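PDB 3IWT: 178aa long hypothetical molybdenum cofactor biosynthesis protein B from Sulfolobus tokodaii, which probably takes part in molybdenum cofactor biosynthesis as a MoaB-type protein with a probable molybdopterin-binding domain. Local coordinates for residues F18-R27 against D39-L49; T91-E101 against A132-G140. All coordinates share one frame; numbering follows the deposited sequence.

Contact 1 (F18-R27 against D39-L49)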
loop_
_atom_site.group_PDB
_atom_site.type_symbol
_atom_site.label_atom_id
_atom_site.label_comp_id
_atom_site.label_asym_id
_atom_site.label_seq_id
_atom_site.Cartn_x
_atom_site.Cartn_y
_atom_site.Cartn_z
ATOM N N PHE A 18 -14.766 -26.403 -11.629
ATOM C CA PHE A 18 -13.418 -25.824 -11.680
ATOM C C PHE A 18 -13.098 -25.387 -13.100
ATOM O O PHE A 18 -13.498 -26.050 -14.063
ATOM C CB PHE A 18 -12.375 -26.851 -11.231
ATOM C CG PHE A 18 -12.373 -27.117 -9.754
ATOM C CD1 PHE A 18 -13.378 -27.858 -9.185
ATOM C CD2 PHE A 18 -11.368 -26.589 -8.932
ATOM C CE1 PHE A 18 -13.397 -28.129 -7.831
ATOM C CE2 PHE A 18 -11.369 -26.856 -7.556
ATOM C CZ PHE A 18 -12.407 -27.606 -7.008
ATOM N N TYR A 19 -12.371 -24.272 -13.217
ATOM C CA TYR A 19 -11.802 -23.827 -14.476
ATOM C C TYR A 19 -10.277 -23.836 -14.325
ATOM O O TYR A 19 -9.736 -23.293 -13.349
ATOM C CB TYR A 19 -12.282 -22.412 -14.788
ATOM C CG TYR A 19 -12.063 -21.956 -16.201
ATOM C CD1 TYR A 19 -13.147 -21.762 -17.052
ATOM C CD2 TYR A 19 -10.792 -21.688 -16.679
ATOM C CE1 TYR A 19 -12.972 -21.291 -18.342
ATOM C CE2 TYR A 19 -10.596 -21.263 -17.971
ATOM C CZ TYR A 19 -11.695 -21.056 -18.799
ATOM O OH TYR A 19 -11.510 -20.587 -20.068
ATOM N N VAL A 20 -9.588 -24.426 -15.301
ATOM C CA VAL A 20 -8.144 -24.651 -15.180
ATOM C C VAL A 20 -7.406 -23.771 -16.190
ATOM O O VAL A 20 -7.740 -23.778 -17.371
ATOM C CB VAL A 20 -7.756 -26.132 -15.396
ATOM C CG1 VAL A 20 -6.239 -26.347 -15.248
ATOM C CG2 VAL A 20 -8.503 -27.031 -14.407
ATOM N N ILE A 21 -6.390 -23.051 -15.731
ATOM C CA ILE A 21 -5.630 -22.164 -16.618
ATOM C C ILE A 21 -4.149 -22.513 -16.579
ATOM O O ILE A 21 -3.515 -22.505 -15.511
ATOM C CB ILE A 21 -5.827 -20.676 -16.263
ATOM C CG1 ILE A 21 -7.308 -20.287 -16.270
ATOM C CG2 ILE A 21 -5.004 -19.750 -17.216
ATOM C CD1 ILE A 21 -7.560 -18.847 -15.763
ATOM N N THR A 22 -3.574 -22.819 -17.730
ATOM C CA THR A 22 -2.141 -23.124 -17.778
ATOM C C THR A 22 -1.422 -21.902 -18.312
ATOM O O THR A 22 -1.789 -21.386 -19.351
ATOM C CB THR A 22 -1.861 -24.387 -18.623
ATOM O OG1 THR A 22 -2.431 -25.505 -17.949
ATOM C CG2 THR A 22 -0.345 -24.605 -18.821
ATOM N N ILE A 23 -0.411 -21.437 -17.566
ATOM C CA ILE A 23 0.374 -20.260 -17.950
ATOM C C ILE A 23 1.784 -20.737 -18.317
ATOM O O ILE A 23 2.610 -21.045 -17.445
ATOM C CB ILE A 23 0.399 -19.206 -16.822
ATOM C CG1 ILE A 23 -1.030 -18.861 -16.398
ATOM C CG2 ILE A 23 1.138 -17.980 -17.265
ATOM C CD1 ILE A 23 -1.146 -17.967 -15.168
ATOM N N SER A 24 2.033 -20.839 -19.622
ATOM C CA SER A 24 3.281 -21.405 -20.172
ATOM C C SER A 24 3.541 -20.842 -21.564
ATOM O O SER A 24 2.805 -21.148 -22.516
ATOM C CB SER A 24 3.198 -22.931 -20.262
ATOM O OG SER A 24 4.345 -23.486 -20.913
ATOM N N THR A 25 4.603 -20.059 -21.690
ATOM C CA THR A 25 4.948 -19.440 -22.971
ATOM C C THR A 25 5.342 -20.514 -23.999
ATOM O O THR A 25 4.838 -20.500 -25.122
ATOM C CB THR A 25 6.052 -18.383 -22.795
ATOM O OG1 THR A 25 5.565 -17.339 -21.939
ATOM C CG2 THR A 25 6.470 -17.764 -24.134
ATOM N N SER A 26 6.186 -21.466 -23.599
ATOM C CA SER A 26 6.636 -22.526 -24.530
ATOM C C SER A 26 5.447 -23.290 -25.102
ATOM O O SER A 26 5.339 -23.449 -26.315
ATOM C CB SER A 26 7.616 -23.486 -23.869
ATOM O OG SER A 26 7.066 -24.116 -22.722
ATOM N N ARG A 27 4.534 -23.718 -24.230
ATOM C CA ARG A 27 3.360 -24.457 -24.667
ATOM C C ARG A 27 2.421 -23.595 -25.518
ATOM O O ARG A 27 1.883 -24.071 -26.522
ATOM C CB ARG A 27 2.647 -25.095 -23.474
ATOM C CG ARG A 27 3.504 -26.155 -22.792
ATOM C CD ARG A 27 2.865 -26.724 -21.542
ATOM N NE ARG A 27 3.727 -27.696 -20.873
ATOM C CZ ARG A 27 4.770 -27.387 -20.109
ATOM N NH1 ARG A 27 5.098 -26.134 -19.861
ATOM N NH2 ARG A 27 5.483 -28.347 -19.556
ATOM N N ASP A 39 0.761 -30.955 -21.375
ATOM C CA ASP A 39 0.548 -30.092 -20.237
ATOM C C ASP A 39 0.399 -30.968 -19.016
ATOM O O ASP A 39 -0.713 -31.240 -18.575
ATOM C CB ASP A 39 -0.708 -29.234 -20.461
ATOM C CG ASP A 39 -1.052 -28.375 -19.267
ATOM O OD1 ASP A 39 -0.212 -28.252 -18.356
ATOM O OD2 ASP A 39 -2.166 -27.824 -19.252
ATOM N N GLU A 40 1.527 -31.408 -18.475
ATOM C CA GLU A 40 1.549 -32.364 -17.379
ATOM C C GLU A 40 0.810 -31.805 -16.152
ATOM O O GLU A 40 -0.006 -32.476 -15.535
ATOM C CB GLU A 40 3.004 -32.700 -17.016
ATOM C CG GLU A 40 3.838 -33.341 -18.162
ATOM C CD GLU A 40 4.582 -32.325 -19.052
ATOM O OE1 GLU A 40 4.244 -31.128 -19.047
ATOM O OE2 GLU A 40 5.518 -32.743 -19.771
ATOM N N SER A 41 1.119 -30.559 -15.803
ATOM C CA SER A 41 0.516 -29.942 -14.625
ATOM C C SER A 41 -0.990 -29.736 -14.759
ATOM O O SER A 41 -1.730 -30.009 -13.825
ATOM C CB SER A 41 1.169 -28.601 -14.333
ATOM O OG SER A 41 2.485 -28.834 -13.864
ATOM N N GLY A 42 -1.435 -29.231 -15.902
ATOM C CA GLY A 42 -2.881 -29.054 -16.136
ATOM C C GLY A 42 -3.598 -30.392 -16.082
ATOM O O GLY A 42 -4.697 -30.502 -15.526
ATOM N N ASP A 43 -2.976 -31.403 -16.685
ATOM C CA ASP A 43 -3.513 -32.774 -16.710
ATOM C C ASP A 43 -3.667 -33.358 -15.314
ATOM O O ASP A 43 -4.686 -33.956 -15.007
ATOM C CB ASP A 43 -2.617 -33.689 -17.556
ATOM C CG ASP A 43 -2.767 -33.433 -19.055
ATOM O OD1 ASP A 43 -3.581 -32.576 -19.455
ATOM O OD2 ASP A 43 -2.049 -34.076 -19.839
ATOM N N ILE A 44 -2.666 -33.156 -14.468
ATOM C CA ILE A 44 -2.718 -33.597 -13.067
ATOM C C ILE A 44 -3.874 -32.940 -12.305
ATOM O O ILE A 44 -4.584 -33.610 -11.562
ATOM C CB ILE A 44 -1.355 -33.323 -12.325
ATOM C CG1 ILE A 44 -0.315 -34.368 -12.707
ATOM C CG2 ILE A 44 -1.521 -33.337 -10.796
ATOM C CD1 ILE A 44 1.115 -34.012 -12.276
ATOM N N ILE A 45 -4.060 -31.633 -12.501
ATOM C CA ILE A 45 -5.121 -30.890 -11.834
ATOM C C ILE A 45 -6.483 -31.451 -12.253
ATOM O O ILE A 45 -7.307 -31.766 -11.405
ATOM C CB ILE A 45 -5.035 -29.383 -12.149
ATOM C CG1 ILE A 45 -3.756 -28.787 -11.534
ATOM C CG2 ILE A 45 -6.296 -28.637 -11.667
ATOM C CD1 ILE A 45 -3.471 -27.330 -11.967
ATOM N N LYS A 46 -6.689 -31.625 -13.551
ATOM C CA LYS A 46 -7.950 -32.170 -14.061
ATOM C C LYS A 46 -8.251 -33.563 -13.515
ATOM O O LYS A 46 -9.349 -33.810 -13.003
ATOM C CB LYS A 46 -7.920 -32.202 -15.585
ATOM C CG LYS A 46 -7.904 -30.832 -16.240
ATOM C CD LYS A 46 -7.476 -30.936 -17.693
ATOM C CE LYS A 46 -7.538 -29.574 -18.368
ATOM N NZ LYS A 46 -7.176 -29.656 -19.812
ATOM N N GLN A 47 -7.249 -34.441 -13.616
ATOM C CA GLN A 47 -7.320 -35.850 -13.195
ATOM C C GLN A 47 -7.716 -35.941 -11.706
ATOM O O GLN A 47 -8.650 -36.670 -11.344
ATOM C CB GLN A 47 -5.921 -36.468 -13.376
ATOM C CG GLN A 47 -5.800 -37.749 -14.184
ATOM C CD GLN A 47 -4.532 -38.518 -13.811
ATOM O OE1 GLN A 47 -3.421 -37.987 -13.913
ATOM N NE2 GLN A 47 -4.696 -39.745 -13.334
ATOM N N LEU A 48 -6.992 -35.191 -10.856
ATOM C CA LEU A 48 -7.214 -35.232 -9.405
ATOM C C LEU A 48 -8.545 -34.620 -9.030
ATOM O O LEU A 48 -9.242 -35.130 -8.154
ATOM C CB LEU A 48 -6.087 -34.530 -8.616
ATOM C CG LEU A 48 -4.757 -35.278 -8.433
ATOM C CD1 LEU A 48 -3.704 -34.371 -7.792
ATOM C CD2 LEU A 48 -4.961 -36.555 -7.633
ATOM N N LEU A 49 -8.885 -33.486 -9.664
ATOM C CA LEU A 49 -10.164 -32.826 -9.411
ATOM C C LEU A 49 -11.336 -33.723 -9.772
ATOM O O LEU A 49 -12.280 -33.873 -8.979
ATOM C CB LEU A 49 -10.323 -31.519 -10.192
ATOM C CG LEU A 49 -9.550 -30.310 -9.667
ATOM C CD1 LEU A 49 -9.688 -29.184 -10.702
ATOM C CD2 LEU A 49 -10.006 -29.857 -8.253
HETATM O O HOH W 1 5.731 -30.982 -21.739
#
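Leu49 CD2 sits over one face of the Phe18 ring, 3.5 Å from the ring centroid and 15° off the normal, a CH-pi contact. Val20 extends this apolar side, its CG2 lying 3.9 Å from Ile45 CG2. Strand 18-23 and helix 40-49 run at 166° with axes 8.7 Å apart, as expected for the antiparallel strand-helix step of a beta-alpha-beta unit. The backbones come nearest at Gly42 and Thr22 (CA to CA 6.2 Å); a CB on Gly42 would run into Asp39 OD2 and Thr22 OG1. Asp39, the helix N-cap, has CG anti to its own N (chi1 176°), which brings the carboxylate to the strand. Thr22 OG1 donates to the syn side of Asp39 OD2 (2.7 Å), somewhat out of the carboxylate plane, and Gly42 N reaches Asp39 OD1 from above that plane (2.9 Å). Replacing Asp39 by an alanine would probably leave the Thr22 hydroxyl, Gly42 N and the Tyr59 hydroxyl without their common acceptor group. The far end is partly exposed: Arg27 NH2 bridges to Glu40 OE1 at 3.1 Å, while Ser24 OG and Val38 O hold the guanidinium. Buried polar groups thus fix the helix start, whereas Glu40's placement is doubtful.

Contact 2 (T91-E101 against A132-G140)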
loop_
_atom_site.group_PDB
_atom_site.type_symbol
_atom_site.label_atom_id
_atom_site.label_comp_id
_atom_site.label_asym_id
_atom_site.label_seq_id
_atom_site.Cartn_x
_atom_site.Cartn_y
_atom_site.Cartn_z
ATOM N N THR A 91 4.629 -18.371 -10.916
ATOM C CA THR A 91 4.566 -17.898 -9.532
ATOM C C THR A 91 5.943 -17.858 -8.827
ATOM O O THR A 91 6.009 -17.715 -7.625
ATOM C CB THR A 91 3.561 -18.740 -8.719
ATOM O OG1 THR A 91 3.986 -20.113 -8.631
ATOM C CG2 THR A 91 2.158 -18.703 -9.337
ATOM N N GLY A 92 7.028 -17.957 -9.588
ATOM C CA GLY A 92 8.357 -17.872 -9.037
ATOM C C GLY A 92 9.076 -16.582 -9.351
ATOM O O GLY A 92 8.453 -15.527 -9.532
ATOM N N TYR A 93 10.406 -16.660 -9.371
ATOM C CA TYR A 93 11.237 -15.468 -9.524
ATOM C C TYR A 93 12.013 -15.416 -10.843
ATOM O O TYR A 93 12.937 -14.620 -10.978
ATOM C CB TYR A 93 12.171 -15.309 -8.311
ATOM C CG TYR A 93 11.374 -15.011 -7.066
ATOM C CD1 TYR A 93 10.962 -13.711 -6.772
ATOM C CD2 TYR A 93 10.956 -16.035 -6.236
ATOM C CE1 TYR A 93 10.174 -13.443 -5.651
ATOM C CE2 TYR A 93 10.164 -15.784 -5.122
ATOM C CZ TYR A 93 9.795 -14.499 -4.815
ATOM O OH TYR A 93 9.005 -14.264 -3.694
ATOM N N SER A 94 11.612 -16.214 -11.833
ATOM C CA SER A 94 12.044 -15.937 -13.200
ATOM C C SER A 94 11.610 -14.504 -13.586
ATOM O O SER A 94 10.562 -14.029 -13.167
ATOM C CB SER A 94 11.466 -16.961 -14.158
ATOM O OG SER A 94 11.572 -16.524 -15.488
ATOM N N PRO A 95 12.448 -13.790 -14.354
ATOM C CA PRO A 95 12.122 -12.461 -14.802
ATOM C C PRO A 95 10.765 -12.409 -15.497
ATOM O O PRO A 95 10.078 -11.400 -15.417
ATOM C CB PRO A 95 13.251 -12.145 -15.788
ATOM C CG PRO A 95 14.361 -12.933 -15.335
ATOM C CD PRO A 95 13.786 -14.202 -14.808
ATOM N N THR A 96 10.342 -13.526 -16.094
ATOM C CA THR A 96 9.098 -13.542 -16.864
ATOM C C THR A 96 7.889 -14.060 -16.084
ATOM O O THR A 96 6.794 -14.061 -16.621
ATOM C CB THR A 96 9.295 -14.329 -18.170
ATOM O OG1 THR A 96 9.898 -15.600 -17.893
ATOM C CG2 THR A 96 10.182 -13.544 -19.112
ATOM N N ASP A 97 8.093 -14.495 -14.833
ATOM C CA ASP A 97 6.996 -14.907 -13.937
ATOM C C ASP A 97 6.204 -13.687 -13.427
ATOM O O ASP A 97 6.714 -12.911 -12.590
ATOM C CB ASP A 97 7.526 -15.666 -12.724
ATOM C CG ASP A 97 7.967 -17.090 -13.048
ATOM O OD1 ASP A 97 7.750 -17.583 -14.170
ATOM O OD2 ASP A 97 8.588 -17.691 -12.145
ATOM N N ILE A 98 4.962 -13.537 -13.904
ATOM C CA ILE A 98 4.133 -12.371 -13.577
ATOM C C ILE A 98 2.686 -12.714 -13.119
ATOM O O ILE A 98 1.851 -11.824 -12.939
ATOM C CB ILE A 98 4.082 -11.383 -14.773
ATOM C CG1 ILE A 98 3.409 -12.022 -16.004
ATOM C CG2 ILE A 98 5.471 -10.828 -15.125
ATOM C CD1 ILE A 98 2.929 -10.950 -16.997
ATOM N N THR A 99 2.409 -13.984 -12.880
ATOM C CA THR A 99 1.047 -14.432 -12.586
ATOM C C THR A 99 0.499 -13.789 -11.301
ATOM O O THR A 99 -0.611 -13.237 -11.289
ATOM C CB THR A 99 1.003 -15.958 -12.436
ATOM O OG1 THR A 99 1.431 -16.593 -13.655
ATOM C CG2 THR A 99 -0.416 -16.433 -12.069
ATOM N N VAL A 100 1.298 -13.819 -10.239
ATOM C CA VAL A 100 0.887 -13.292 -8.924
ATOM C C VAL A 100 0.719 -11.777 -8.953
ATOM O O VAL A 100 -0.244 -11.242 -8.437
ATOM C CB VAL A 100 1.866 -13.736 -7.794
ATOM C CG1 VAL A 100 1.470 -13.123 -6.458
ATOM C CG2 VAL A 100 1.874 -15.288 -7.708
ATOM N N GLU A 101 1.647 -11.103 -9.602
ATOM C CA GLU A 101 1.631 -9.668 -9.701
ATOM C C GLU A 101 0.470 -9.195 -10.573
ATOM O O GLU A 101 -0.038 -8.081 -10.414
ATOM C CB GLU A 101 2.939 -9.184 -10.308
ATOM C CG GLU A 101 4.167 -9.423 -9.441
ATOM C CD GLU A 101 4.545 -10.892 -9.276
ATOM O OE1 GLU A 101 4.414 -11.714 -10.243
ATOM O OE2 GLU A 101 4.979 -11.221 -8.140
ATOM N N ALA A 132 11.499 -23.863 -1.032
ATOM C CA ALA A 132 10.162 -23.392 -0.670
ATOM C C ALA A 132 10.055 -21.850 -0.683
ATOM O O ALA A 132 9.002 -21.318 -0.979
ATOM C CB ALA A 132 9.761 -23.936 0.668
ATOM N N TYR A 133 11.126 -21.132 -0.318
ATOM C CA TYR A 133 10.994 -19.666 -0.274
ATOM C C TYR A 133 11.037 -19.017 -1.638
ATOM O O TYR A 133 10.849 -17.792 -1.750
ATOM C CB TYR A 133 11.920 -18.999 0.730
ATOM C CG TYR A 133 13.398 -18.915 0.418
ATOM C CD1 TYR A 133 13.904 -17.886 -0.376
ATOM C CD2 TYR A 133 14.287 -19.814 0.956
ATOM C CE1 TYR A 133 15.264 -17.762 -0.637
ATOM C CE2 TYR A 133 15.667 -19.709 0.718
ATOM C CZ TYR A 133 16.156 -18.672 -0.089
ATOM O OH TYR A 133 17.525 -18.532 -0.317
ATOM N N LEU A 134 11.222 -19.821 -2.683
ATOM C CA LEU A 134 11.250 -19.306 -4.050
ATOM C C LEU A 134 9.914 -19.423 -4.831
ATOM O O LEU A 134 9.891 -19.231 -6.058
ATOM C CB LEU A 134 12.409 -19.982 -4.783
ATOM C CG LEU A 134 13.792 -19.624 -4.198
ATOM C CD1 LEU A 134 14.885 -20.198 -5.085
ATOM C CD2 LEU A 134 13.961 -18.119 -4.023
ATOM N N THR A 135 8.817 -19.691 -4.116
ATOM C CA THR A 135 7.460 -19.618 -4.722
ATOM C C THR A 135 6.593 -18.550 -4.053
ATOM O O THR A 135 6.753 -18.265 -2.865
ATOM C CB THR A 135 6.749 -20.970 -4.694
ATOM O OG1 THR A 135 5.501 -20.897 -5.413
ATOM C CG2 THR A 135 6.515 -21.478 -3.243
ATOM N N LYS A 136 5.688 -17.980 -4.848
ATOM C CA LYS A 136 4.682 -17.021 -4.405
ATOM C C LYS A 136 3.253 -17.517 -4.673
ATOM O O LYS A 136 2.308 -16.713 -4.750
ATOM C CB LYS A 136 4.900 -15.681 -5.087
ATOM C CG LYS A 136 6.213 -15.053 -4.837
ATOM C CD LYS A 136 6.325 -13.697 -5.561
ATOM C CE LYS A 136 6.619 -13.871 -7.066
ATOM N NZ LYS A 136 7.002 -12.556 -7.629
ATOM N N ALA A 137 3.098 -18.839 -4.820
ATOM C CA ALA A 137 1.790 -19.460 -4.944
ATOM C C ALA A 137 0.837 -18.814 -3.930
ATOM O O ALA A 137 1.206 -18.581 -2.784
ATOM C CB ALA A 137 1.878 -20.986 -4.751
ATOM N N SER A 138 -0.368 -18.464 -4.402
ATOM C CA SER A 138 -1.307 -17.611 -3.671
ATOM C C SER A 138 -2.737 -18.053 -3.933
ATOM O O SER A 138 -2.994 -18.796 -4.884
ATOM C CB SER A 138 -1.140 -16.153 -4.113
ATOM O OG SER A 138 0.144 -15.648 -3.804
ATOM N N ALA A 139 -3.653 -17.623 -3.068
ATOM C CA ALA A 139 -5.094 -17.891 -3.210
ATOM C C ALA A 139 -5.880 -16.630 -2.795
ATOM O O ALA A 139 -5.378 -15.779 -2.035
ATOM C CB ALA A 139 -5.532 -19.144 -2.367
ATOM N N GLY A 140 -7.091 -16.507 -3.338
ATOM C CA GLY A 140 -7.950 -15.389 -3.057
ATOM C C GLY A 140 -9.389 -15.652 -3.440
ATOM O O GLY A 140 -9.746 -16.746 -3.909
HETATM O O HOH W 2 6.948 -21.179 -8.080
HETATM O O HOH W 3 8.052 -12.877 -9.808
HETATM O O HOH W 4 8.675 -16.372 -2.083
HETATM O O HOH W 5 11.463 -19.239 -8.306
#
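Lys136 lies across the Tyr93 ring, its CE over one face at 4.2 Å from the centroid and 26° off the normal, a CH-pi contact. The two side chains cross at a slant, and the alkyl chain comes closest at the phenol end, with Lys136 CG 3.1 Å from Tyr93 OH. A different part of the same ring, its CD2-CE2 edge, is turned to the backbone of the other segment: Leu134 O lies near the ring plane, 3.4 Å from Tyr93 CD2. The lysine chain bends at chi3 (-78°), which carries the ammonium past the ring to Glu101. The two side chains meet at about a right angle in a salt bridge, Lys136 NZ to Glu101 OE2, modelled at 2.5 Å, so short that the exact length is doubtful.

At its root, Lys136 N donates to Thr91 O (2.8 Å). The lysine carbonyl is engaged separately, with Val100 CG2 against Lys136 O at 3.3 Å and Ser138 OG donating to the same oxygen at 2.6 Å. Thr91 and Thr135 stand side by side and point the same way, a water joining their hydroxyls; Thr135 OG1 also accepts from Ala137 N, forming an ST turn. Tyr93 OH donates to a second water, which in turn donates to Tyr133 O and Thr135 O, and it is hydrogen-bonded to Glu112 N of the second subunit.

Thr91 and Gly92 end a Gly-Gly-Thr-Gly sequence, as in the MoaB/MogA family. The backbone and alkyl chain of one lysine therefore hold this loop, and its charge the start of helix 99-103, while the tyrosine hydroxyl couples the same contact to the subunit interface.

How the contacts relate
From the N terminus, strand 17-23 leads into helix 25-32, and contact 1 closes the loop of residues 28-38 by setting helix 40-51 against that strand. The chain then adds strand 55-62, helix 66-77 and strand 84-88 before contact 2 opens; its closure brackets residues 102-131, which include helix 112-123. The two contacts follow in series, neither nesting nor crossing, with centres about 16 Å apart. They still touch: Ile23 CD1 packs 3.3 Å from Thr99 OG1. Both reach one mixed sheet, contact 1 through the parallel strand 17-23 and contact 2 through strand 138-142, which runs antiparallel to its neighbour 145-150.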